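Long-range contacts in NAD(P)H-flavin oxidoreductase (Staphylococcus epidermidis ATCC 12228, PDB 3GBH), which probably transfers electrons from NAD(P)H through its bound FMN, as an oxidoreductase of the nitroreductase family: residues 18-23 with 161-166; 86-91 with 187-192. All blocks are in the same frame, centred on the assembly; numbering follows the deposited sequence.

Contact 1: 18-23 with 161-166. With FMN (flavin mononucleotide), chain H.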
loop_
_atom_site.group_PDB
_atom_site.type_symbol
_atom_site.label_atom_id
_atom_site.label_comp_id
_atom_site.label_asym_id
_atom_site.label_seq_id
_atom_site.Cartn_x
_atom_site.Cartn_y
_atom_site.Cartn_z
ATOM N N ARG B 18 -5.735 17.608 -14.423
ATOM C CA ARG B 18 -7.070 17.982 -14.909
ATOM C C ARG B 18 -7.550 19.198 -14.094
ATOM O O ARG B 18 -7.955 19.066 -12.940
ATOM C CB ARG B 18 -8.049 16.811 -14.746
ATOM C CG ARG B 18 -9.298 16.817 -15.645
ATOM C CD ARG B 18 -10.288 17.948 -15.331
ATOM N NE ARG B 18 -10.587 18.032 -13.892
ATOM C CZ ARG B 18 -10.912 19.166 -13.273
ATOM N NH1 ARG B 18 -11.013 20.294 -13.973
ATOM N NH2 ARG B 18 -11.079 19.191 -11.958
ATOM N N LYS B 19 -7.490 20.368 -14.714
ATOM C CA LYS B 19 -7.917 21.636 -14.131
ATOM C C LYS B 19 -8.633 22.476 -15.210
ATOM O O LYS B 19 -8.478 22.214 -16.416
ATOM C CB LYS B 19 -6.695 22.407 -13.583
ATOM C CG LYS B 19 -5.805 21.584 -12.607
ATOM C CD LYS B 19 -4.598 22.387 -12.149
ATOM C CE LYS B 19 -3.703 21.556 -11.240
ATOM N NZ LYS B 19 -2.444 22.249 -10.957
ATOM N N SER B 20 -9.431 23.457 -14.778
ATOM C CA SER B 20 -10.190 24.296 -15.711
ATOM C C SER B 20 -9.285 25.353 -16.328
ATOM O O SER B 20 -8.942 26.355 -15.699
ATOM C CB SER B 20 -11.370 24.985 -15.013
ATOM O OG SER B 20 -12.402 24.056 -14.722
ATOM N N VAL B 21 -8.939 25.141 -17.585
ATOM C CA VAL B 21 -8.204 26.111 -18.372
ATOM C C VAL B 21 -9.252 26.945 -19.098
ATOM O O VAL B 21 -10.176 26.390 -19.679
ATOM C CB VAL B 21 -7.278 25.378 -19.368
ATOM C CG1 VAL B 21 -6.761 26.305 -20.429
ATOM C CG2 VAL B 21 -6.148 24.702 -18.604
ATOM N N LYS B 22 -9.114 28.265 -19.034
ATOM C CA LYS B 22 -10.082 29.197 -19.634
ATOM C C LYS B 22 -9.567 30.008 -20.838
ATOM O O LYS B 22 -10.346 30.695 -21.498
ATOM C CB LYS B 22 -10.610 30.121 -18.524
ATOM C CG LYS B 22 -11.176 29.289 -17.371
ATOM C CD LYS B 22 -12.009 30.058 -16.403
ATOM C CE LYS B 22 -12.487 29.115 -15.301
ATOM N NZ LYS B 22 -13.527 29.779 -14.472
ATOM N N VAL B 23 -8.266 29.916 -21.119
ATOM C CA VAL B 23 -7.654 30.581 -22.264
ATOM C C VAL B 23 -6.846 29.522 -23.042
ATOM O O VAL B 23 -5.891 28.947 -22.519
ATOM C CB VAL B 23 -6.742 31.727 -21.809
ATOM C CG1 VAL B 23 -6.200 32.501 -22.992
ATOM C CG2 VAL B 23 -7.509 32.659 -20.862
ATOM N N THR B 161 -9.326 21.293 -20.737
ATOM C CA THR B 161 -10.741 21.558 -20.842
ATOM C C THR B 161 -11.229 22.514 -19.761
ATOM O O THR B 161 -10.514 22.791 -18.785
ATOM C CB THR B 161 -11.571 20.270 -20.719
ATOM O OG1 THR B 161 -11.288 19.640 -19.468
ATOM C CG2 THR B 161 -11.299 19.328 -21.902
ATOM N N ASN B 162 -12.457 22.977 -19.953
ATOM C CA ASN B 162 -13.190 23.796 -18.963
ATOM C C ASN B 162 -14.641 23.397 -19.065
ATOM O O ASN B 162 -15.298 23.661 -20.101
ATOM C CB ASN B 162 -13.008 25.290 -19.238
ATOM C CG ASN B 162 -13.773 26.214 -18.258
ATOM O OD1 ASN B 162 -14.057 27.340 -18.611
ATOM N ND2 ASN B 162 -14.069 25.754 -17.038
ATOM N N PRO B 163 -15.152 22.703 -18.032
ATOM C CA PRO B 163 -16.596 22.420 -18.048
ATOM C C PRO B 163 -17.370 23.672 -17.742
ATOM O O PRO B 163 -16.936 24.477 -16.923
ATOM C CB PRO B 163 -16.759 21.341 -16.978
ATOM C CG PRO B 163 -15.628 21.576 -16.025
ATOM C CD PRO B 163 -14.492 22.148 -16.839
ATOM N N ILE B 164 -18.511 23.838 -18.410
ATOM C CA ILE B 164 -19.228 25.092 -18.434
ATOM C C ILE B 164 -20.727 24.792 -18.319
ATOM O O ILE B 164 -21.264 23.975 -19.078
ATOM C CB ILE B 164 -18.894 25.900 -19.740
ATOM C CG1 ILE B 164 -17.448 26.419 -19.691
ATOM C CG2 ILE B 164 -19.835 27.089 -19.933
ATOM C CD1 ILE B 164 -16.886 27.005 -20.971
ATOM N N GLY B 165 -21.369 25.423 -17.329
ATOM C CA GLY B 165 -22.802 25.325 -17.105
ATOM C C GLY B 165 -23.456 26.666 -17.337
ATOM O O GLY B 165 -24.661 26.748 -17.488
ATOM N N GLY B 166 -22.639 27.715 -17.428
ATOM C CA GLY B 166 -23.115 29.063 -17.608
ATOM C C GLY B 166 -23.401 29.432 -19.042
ATOM O O GLY B 166 -22.792 30.357 -19.570
HETATM N N1 FMN H . -16.207 27.628 -15.236
HETATM C C2 FMN H . -16.425 28.777 -15.983
HETATM O O2 FMN H . -15.508 29.565 -16.233
HETATM N N3 FMN H . -17.690 29.049 -16.433
HETATM C C4 FMN H . -18.752 28.181 -16.167
HETATM O O4 FMN H . -19.889 28.464 -16.588
HETATM C C4A FMN H . -18.532 27.045 -15.405
HETATM N N5 FMN H . -19.560 26.176 -15.082
HETATM C C5A FMN H . -19.278 24.906 -14.626
HETATM C C6 FMN H . -20.259 23.898 -14.635
HETATM C C7 FMN H . -19.971 22.628 -14.182
HETATM C C7M FMN H . -21.033 21.562 -14.192
HETATM C C8 FMN H . -18.691 22.348 -13.690
HETATM C C8M FMN H . -18.303 20.992 -13.188
HETATM C C9 FMN H . -17.726 23.338 -13.679
HETATM C C9A FMN H . -17.989 24.628 -14.151
HETATM N N10 FMN H . -17.010 25.634 -14.161
HETATM C C10 FMN H . -17.243 26.775 -14.929
HETATM C "C1'" FMN H . -15.590 25.336 -13.727
HETATM C "C2'" FMN H . -15.572 25.307 -12.199
HETATM O "O2'" FMN H . -15.583 26.621 -11.669
HETATM C "C3'" FMN H . -14.334 24.537 -11.727
HETATM O "O3'" FMN H . -14.454 23.194 -12.127
HETATM C "C4'" FMN H . -14.094 24.599 -10.219
HETATM O "O4'" FMN H . -13.810 25.948 -9.846
HETATM C "C5'" FMN H . -12.939 23.679 -9.831
HETATM O "O5'" FMN H . -11.745 24.092 -10.484
HETATM P P FMN H . -10.946 23.071 -11.419
HETATM O O1P FMN H . -9.712 23.736 -11.955
HETATM O O2P FMN H . -11.884 22.617 -12.498
HETATM O O3P FMN H . -10.547 21.851 -10.623
HETATM O O HOH W 1 -11.166 20.690 -16.940
HETATM O O HOH W 2 -7.622 20.268 -18.010
#

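Contact 2: 86-91 with 187-192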
loop_
_atom_site.group_PDB
_atom_site.type_symbol
_atom_site.label_atom_id
_atom_site.label_comp_id
_atom_site.label_asym_id
_atom_site.label_seq_id
_atom_site.Cartn_x
_atom_site.Cartn_y
_atom_site.Cartn_z
ATOM N N LEU B 86 -17.632 21.743 -26.884
ATOM C CA LEU B 86 -18.453 20.547 -26.868
ATOM C C LEU B 86 -19.711 20.893 -26.093
ATOM O O LEU B 86 -19.607 21.403 -24.995
ATOM C CB LEU B 86 -17.717 19.398 -26.188
ATOM C CG LEU B 86 -16.287 19.099 -26.654
ATOM C CD1 LEU B 86 -15.743 17.844 -25.979
ATOM C CD2 LEU B 86 -16.222 18.958 -28.159
ATOM N N ILE B 87 -20.882 20.670 -26.676
ATOM C CA ILE B 87 -22.130 20.810 -25.926
ATOM C C ILE B 87 -22.773 19.434 -25.862
ATOM O O ILE B 87 -23.091 18.848 -26.895
ATOM C CB ILE B 87 -23.071 21.823 -26.554
ATOM C CG1 ILE B 87 -22.323 23.137 -26.854
ATOM C CG2 ILE B 87 -24.281 22.093 -25.630
ATOM C CD1 ILE B 87 -23.174 24.196 -27.605
ATOM N N ILE B 88 -22.947 18.920 -24.643
ATOM C CA ILE B 88 -23.437 17.571 -24.438
ATOM C C ILE B 88 -24.906 17.651 -24.040
ATOM O O ILE B 88 -25.266 18.343 -23.103
ATOM C CB ILE B 88 -22.639 16.847 -23.363
ATOM C CG1 ILE B 88 -21.162 16.730 -23.784
ATOM C CG2 ILE B 88 -23.229 15.458 -23.083
ATOM C CD1 ILE B 88 -20.231 16.516 -22.622
ATOM N N PHE B 89 -25.734 16.968 -24.822
ATOM C CA PHE B 89 -27.155 16.894 -24.658
ATOM C C PHE B 89 -27.500 15.470 -24.230
ATOM O O PHE B 89 -26.766 14.531 -24.524
ATOM C CB PHE B 89 -27.849 17.167 -25.991
ATOM C CG PHE B 89 -27.752 18.584 -26.468
ATOM C CD1 PHE B 89 -26.631 19.012 -27.169
ATOM C CD2 PHE B 89 -28.799 19.482 -26.242
ATOM C CE1 PHE B 89 -26.537 20.312 -27.617
ATOM C CE2 PHE B 89 -28.732 20.771 -26.673
ATOM C CZ PHE B 89 -27.586 21.211 -27.374
ATOM N N GLY B 90 -28.621 15.331 -23.547
ATOM C CA GLY B 90 -29.160 14.040 -23.177
ATOM C C GLY B 90 -30.404 13.798 -24.020
ATOM O O GLY B 90 -31.227 14.687 -24.196
ATOM N N ASP B 91 -30.523 12.606 -24.579
ATOM C CA ASP B 91 -31.695 12.243 -25.394
ATOM C C ASP B 91 -32.768 11.651 -24.468
ATOM O O ASP B 91 -32.593 10.577 -23.918
ATOM C CB ASP B 91 -31.258 11.240 -26.465
ATOM C CG ASP B 91 -32.365 10.780 -27.343
ATOM O OD1 ASP B 91 -33.527 11.285 -27.279
ATOM O OD2 ASP B 91 -32.028 9.928 -28.169
ATOM N N LEU B 187 -24.263 19.793 -20.093
ATOM C CA LEU B 187 -23.178 20.724 -19.845
ATOM C C LEU B 187 -22.373 20.901 -21.102
ATOM O O LEU B 187 -22.531 20.110 -22.028
ATOM C CB LEU B 187 -22.270 20.218 -18.729
ATOM C CG LEU B 187 -21.214 19.195 -19.016
ATOM C CD1 LEU B 187 -20.171 19.133 -17.821
ATOM C CD2 LEU B 187 -21.856 17.853 -19.274
ATOM N N ALA B 188 -21.556 21.957 -21.130
ATOM C CA ALA B 188 -20.631 22.205 -22.232
ATOM C C ALA B 188 -19.206 21.958 -21.749
ATOM O O ALA B 188 -18.955 21.985 -20.541
ATOM C CB ALA B 188 -20.783 23.602 -22.741
ATOM N N ILE B 189 -18.282 21.694 -22.679
ATOM C CA ILE B 189 -16.876 21.499 -22.338
ATOM C C ILE B 189 -16.007 22.191 -23.373
ATOM O O ILE B 189 -16.006 21.766 -24.528
ATOM C CB ILE B 189 -16.493 19.998 -22.273
ATOM C CG1 ILE B 189 -17.444 19.195 -21.363
ATOM C CG2 ILE B 189 -15.024 19.826 -21.791
ATOM C CD1 ILE B 189 -17.101 17.716 -21.255
ATOM N N ALA B 190 -15.301 23.265 -22.990
ATOM C CA ALA B 190 -14.325 23.875 -23.894
ATOM C C ALA B 190 -13.127 22.951 -23.934
ATOM O O ALA B 190 -12.708 22.458 -22.895
ATOM C CB ALA B 190 -13.871 25.315 -23.409
ATOM N N ILE B 191 -12.551 22.750 -25.116
ATOM C CA ILE B 191 -11.376 21.893 -25.241
ATOM C C ILE B 191 -10.387 22.545 -26.204
ATOM O O ILE B 191 -10.777 23.175 -27.177
ATOM C CB ILE B 191 -11.781 20.462 -25.695
ATOM C CG1 ILE B 191 -10.563 19.519 -25.726
ATOM C CG2 ILE B 191 -12.476 20.482 -27.077
ATOM C CD1 ILE B 191 -10.958 18.052 -25.982
ATOM N N GLY B 192 -9.110 22.438 -25.881
ATOM C CA GLY B 192 -8.074 22.977 -26.731
ATOM C C GLY B 192 -6.735 22.800 -26.076
ATOM O O GLY B 192 -6.614 22.098 -25.054
#

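Contact 1: 18-23 with 161-166
Val21 and Thr161 join loop 18-23 to strand 160-164 by a backbone hydrogen bond, Val21 N to Thr161 O, at 3.1 Å. The two segments together line the FMN site of the nitroreductase fold, the loop mainly at the phosphate and the strand end along the isoalloxazine. Ser20 holds the phosphate twice. Its N donates almost straight to FMN O1P (2.9 Å, 174° at the hydrogen), and its OG, placed beside that N with chi1 -73°, donates to O2P at 2.7 Å. The Arg18 guanidinium meets O2P at its edge and in plane, NH1 donating at 2.9 Å, while NH2 reaches O3P; O2P thus takes two bonds from the protein. At the ring, Lys22 runs out extended beyond CG, crossing Asn162 obliquely, so that NZ donates to FMN O2 at 2.7 Å. Asn162 carries CG anti to its backbone N (chi1 179°); its ND2 lies near FMN N1, and its CB is 3.1 Å from Val21 O, a buried oxygen with no polar partner in the model. Pro163 sets CB and CG against C8 and C9, and Gly166 N donates to O4 at 3.0 Å.

Behind these lies a second layer. Gln78 NE2 is hydrogen-bonded to Asn162 OD1, and Asp200 forms a salt bridge with Lys19 NZ. The second subunit completes the surroundings: its Lys44 O accepts from Arg18 NH2, and its Pro46 packs on Arg18 and Pro163. One water ties the first shell to the strand, accepting from Arg18 NH1 at 3.0 Å while hydrogen-bonded to Thr161 OG1.

Contact 2: 86-91 with 187-192
Ile88 and Ile189 meet through their terminal methyls, CD1 to CD1 at 3.6 Å. In both residues CG1 lies anti to the carbonyl carbon (chi1 -61° and -52°), but the two side chains cross at a slant. Against Leu187, by contrast, Ile88 lies side by side and points the same way, its CD1 4.0 Å from Leu187 CD2. Leu86 stands next to Ile189, with CB facing CB, and turns its CG to Ile191 CG2 at 4.1 Å. That methyl sits in the crowded position between the backbone N and the carbonyl carbon of Ile191.

All five belong to one face of the antiparallel sheet of the nitroreductase fold, here its two inner strands, 84-91 and 183-192. Helix 132-156 packs on this face through Leu150, Met146, Ala147 and Ala154. The other face carries Ile87 and Ala188, a non-hydrogen-bonded pair whose CA atoms are 4.2 Å apart; Phe72 and Phe167 touch Ala188, and Ile172 touches Ile87.

Leu86 and Ile189 form a hydrogen-bonded pair, with Ile189 N to Leu86 O at 2.7 Å and Leu86 N to Ile189 O at 2.9 Å. Ile88 N then donates to Leu187 O at 2.9 Å. The return bond, from Leu187 N to Ile88 O, is weak at 3.5 Å.

Overall arrangement
From the N terminus, the chain leaves helix 11-17 into loop 18-23, then reaches strand 84-91, the first partner of contact 2, before strand 160-164 closes contact 1 over 137 intervening residues. Strand 183-192 closes contact 2 last, over 95, so the segments alternate and the two closures cross. Contact 2 joins the inner strands of the sheet; contact 1 ties the N-terminal loop and the flavin to strand 160-164, outermost within this chain. Their centres are 11 Å apart, and strands 160-164 and 183-192 are neighbours: Ile164 N probably bonds Ala188 O, and Ala190 N probably bonds Asn162 O.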